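Keto/oxoacid ferredoxin oxidoreductase, gamma subunit (Geobacter sulfurreducens, PDB 3ON3) is the gamma subunit of a keto/oxoacid:ferredoxin oxidoreductase and probably takes part in the ferredoxin-linked oxidation of 2-oxoacids. Local coordinates at residues I8-A13 and V23-A28. Residues are numbered along the deposited sequence; the frame is centred on the assembly and turned at random.
Sequences IRFSGA and VIMAEA
Ile-8 and Phe-10 pack against Met-25 and so join strand 6-12 to helix 18-32 within a beta-alpha-beta crossover of the mixed sheet. Met-25 is present as selenomethionine. The contact is small, buried and wholly apolar, with no hydrogen bond across it. Phe-10 reaches the helix with the far edge of its ring. Its CZ lies 3.3 Å from Met-25 CG, a tight approach near the ring plane. The two side chains cross at about a right angle. The ring's CG stands anti to the carbonyl carbon, chi1 -57°, which sends the ring out from the strand to the base of the Met-25 side chain. The Met-25 chain bends at chi2, -67°, and again at chi3. Its terminal CE thus turns to Ile-8, 4.0 Å from Ile-8 CD1. Ile-8 also packs on Phe-10 within the strand: its CG2 lies over one face, 3.6 Å above the plane of the Phe-10 ring and nearer its edge than its centre. Met-139 of helix 131-143 touches Phe-10, while Leu-136 and Val-140 touch Met-25, so a second helix joins the same core. Replacing Phe-10 by alanine is likely to open a gap beside Met-25 CG and leave Ile-8 CG2 without its packing surface. Met-25 also touches Ile-58 of strand 52-59, as fits a beta-alpha-beta crossover in which helix 18-32 links the parallel strands 6-12 and 36-43 past the antiparallel strand between them.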
loop_
_atom_site.group_PDB
_atom_site.type_symbol
_atom_site.label_atom_id
_atom_site.label_comp_id
_atom_site.label_asym_id
_atom_site.label_seq_id
_atom_site.Cartn_x
_atom_site.Cartn_y
_atom_site.Cartn_z
ATOM N N ILE B 8 -3.899 -13.059 -5.204
ATOM C CA ILE B 8 -3.315 -12.518 -6.415
ATOM C C ILE B 8 -1.974 -11.881 -6.054
ATOM O O ILE B 8 -1.834 -11.281 -4.987
ATOM C CB ILE B 8 -4.225 -11.428 -7.025
ATOM C CG1 ILE B 8 -5.596 -12.006 -7.387
ATOM C CG2 ILE B 8 -3.548 -10.761 -8.229
ATOM C CD1 ILE B 8 -6.699 -10.948 -7.549
ATOM N N ARG B 9 -0.990 -12.002 -6.937
ATOM C CA ARG B 9 0.243 -11.269 -6.738
ATOM C C ARG B 9 0.548 -10.433 -7.958
ATOM O O ARG B 9 0.347 -10.863 -9.096
ATOM C CB ARG B 9 1.407 -12.209 -6.415
ATOM C CG ARG B 9 1.125 -13.075 -5.223
ATOM C CD ARG B 9 2.332 -13.894 -4.812
ATOM N NE ARG B 9 1.907 -14.992 -3.954
ATOM C CZ ARG B 9 2.724 -15.870 -3.392
ATOM N NH1 ARG B 9 4.033 -15.776 -3.584
ATOM N NH2 ARG B 9 2.226 -16.844 -2.636
ATOM N N PHE B 10 1.006 -9.219 -7.699
ATOM C CA PHE B 10 1.372 -8.304 -8.755
ATOM C C PHE B 10 2.872 -8.164 -8.646
ATOM O O PHE B 10 3.379 -7.631 -7.655
ATOM C CB PHE B 10 0.705 -6.941 -8.544
ATOM C CG PHE B 10 -0.800 -6.997 -8.443
ATOM C CD1 PHE B 10 -1.592 -6.773 -9.562
ATOM C CD2 PHE B 10 -1.421 -7.267 -7.229
ATOM C CE1 PHE B 10 -2.984 -6.820 -9.477
ATOM C CE2 PHE B 10 -2.803 -7.305 -7.126
ATOM C CZ PHE B 10 -3.592 -7.081 -8.253
ATOM N N SER B 11 3.590 -8.665 -9.642
ATOM C CA SER B 11 5.043 -8.603 -9.584
ATOM C C SER B 11 5.641 -7.923 -10.803
ATOM O O SER B 11 5.019 -7.835 -11.865
ATOM C CB SER B 11 5.668 -9.989 -9.344
ATOM O OG SER B 11 5.425 -10.896 -10.409
ATOM N N GLY B 12 6.853 -7.427 -10.631
ATOM C CA GLY B 12 7.559 -6.760 -11.698
ATOM C C GLY B 12 8.738 -6.082 -11.056
ATOM O O GLY B 12 9.459 -6.708 -10.288
ATOM N N ALA B 13 8.914 -4.801 -11.349
ATOM C CA ALA B 13 10.050 -4.063 -10.830
ATOM C C ALA B 13 9.580 -2.971 -9.885
ATOM O O ALA B 13 8.388 -2.685 -9.789
ATOM C CB ALA B 13 10.869 -3.477 -11.959
ATOM N N VAL B 23 -3.293 -2.323 -3.563
ATOM C CA VAL B 23 -4.215 -1.551 -2.746
ATOM C C VAL B 23 -5.583 -1.359 -3.428
ATOM O O VAL B 23 -6.627 -1.605 -2.822
ATOM C CB VAL B 23 -3.624 -0.208 -2.348
ATOM C CG1 VAL B 23 -4.733 0.712 -1.864
ATOM C CG2 VAL B 23 -2.536 -0.407 -1.279
ATOM N N ILE B 24 -5.559 -0.919 -4.683
ATOM C CA ILE B 24 -6.769 -0.812 -5.493
ATOM C C ILE B 24 -7.592 -2.117 -5.525
ATOM O O ILE B 24 -8.808 -2.103 -5.296
ATOM C CB ILE B 24 -6.426 -0.359 -6.918
ATOM C CG1 ILE B 24 -5.889 1.073 -6.890
ATOM C CG2 ILE B 24 -7.647 -0.458 -7.820
ATOM C CD1 ILE B 24 -5.358 1.548 -8.215
HETATM N N MSE B 25 -6.924 -3.243 -5.773
HETATM C CA MSE B 25 -7.603 -4.541 -5.762
HETATM C C MSE B 25 -8.242 -4.869 -4.419
HETATM O O MSE B 25 -9.351 -5.403 -4.380
HETATM C CB MSE B 25 -6.652 -5.681 -6.147
HETATM C CG MSE B 25 -6.613 -6.017 -7.617
HETATM SE SE MSE B 25 -8.255 -6.794 -8.348
HETATM C CE MSE B 25 -8.905 -7.663 -6.741
ATOM N N ALA B 26 -7.534 -4.582 -3.322
ATOM C CA ALA B 26 -8.051 -4.853 -1.984
ATOM C C ALA B 26 -9.301 -4.007 -1.661
ATOM O O ALA B 26 -10.271 -4.507 -1.079
ATOM C CB ALA B 26 -6.938 -4.647 -0.906
ATOM N N GLU B 27 -9.266 -2.731 -2.034
ATOM C CA GLU B 27 -10.386 -1.815 -1.793
ATOM C C GLU B 27 -11.580 -2.068 -2.737
ATOM O O GLU B 27 -12.733 -1.833 -2.369
ATOM C CB GLU B 27 -9.900 -0.358 -1.839
ATOM C CG GLU B 27 -8.987 0.001 -0.642
ATOM C CD GLU B 27 -8.216 1.315 -0.792
ATOM O OE1 GLU B 27 -8.271 1.935 -1.872
ATOM O OE2 GLU B 27 -7.534 1.722 0.184
ATOM N N ALA B 28 -11.302 -2.577 -3.939
ATOM C CA ALA B 28 -12.377 -2.965 -4.848
ATOM C C ALA B 28 -13.178 -4.064 -4.187
ATOM O O ALA B 28 -14.395 -4.009 -4.145
ATOM C CB ALA B 28 -11.828 -3.438 -6.176
#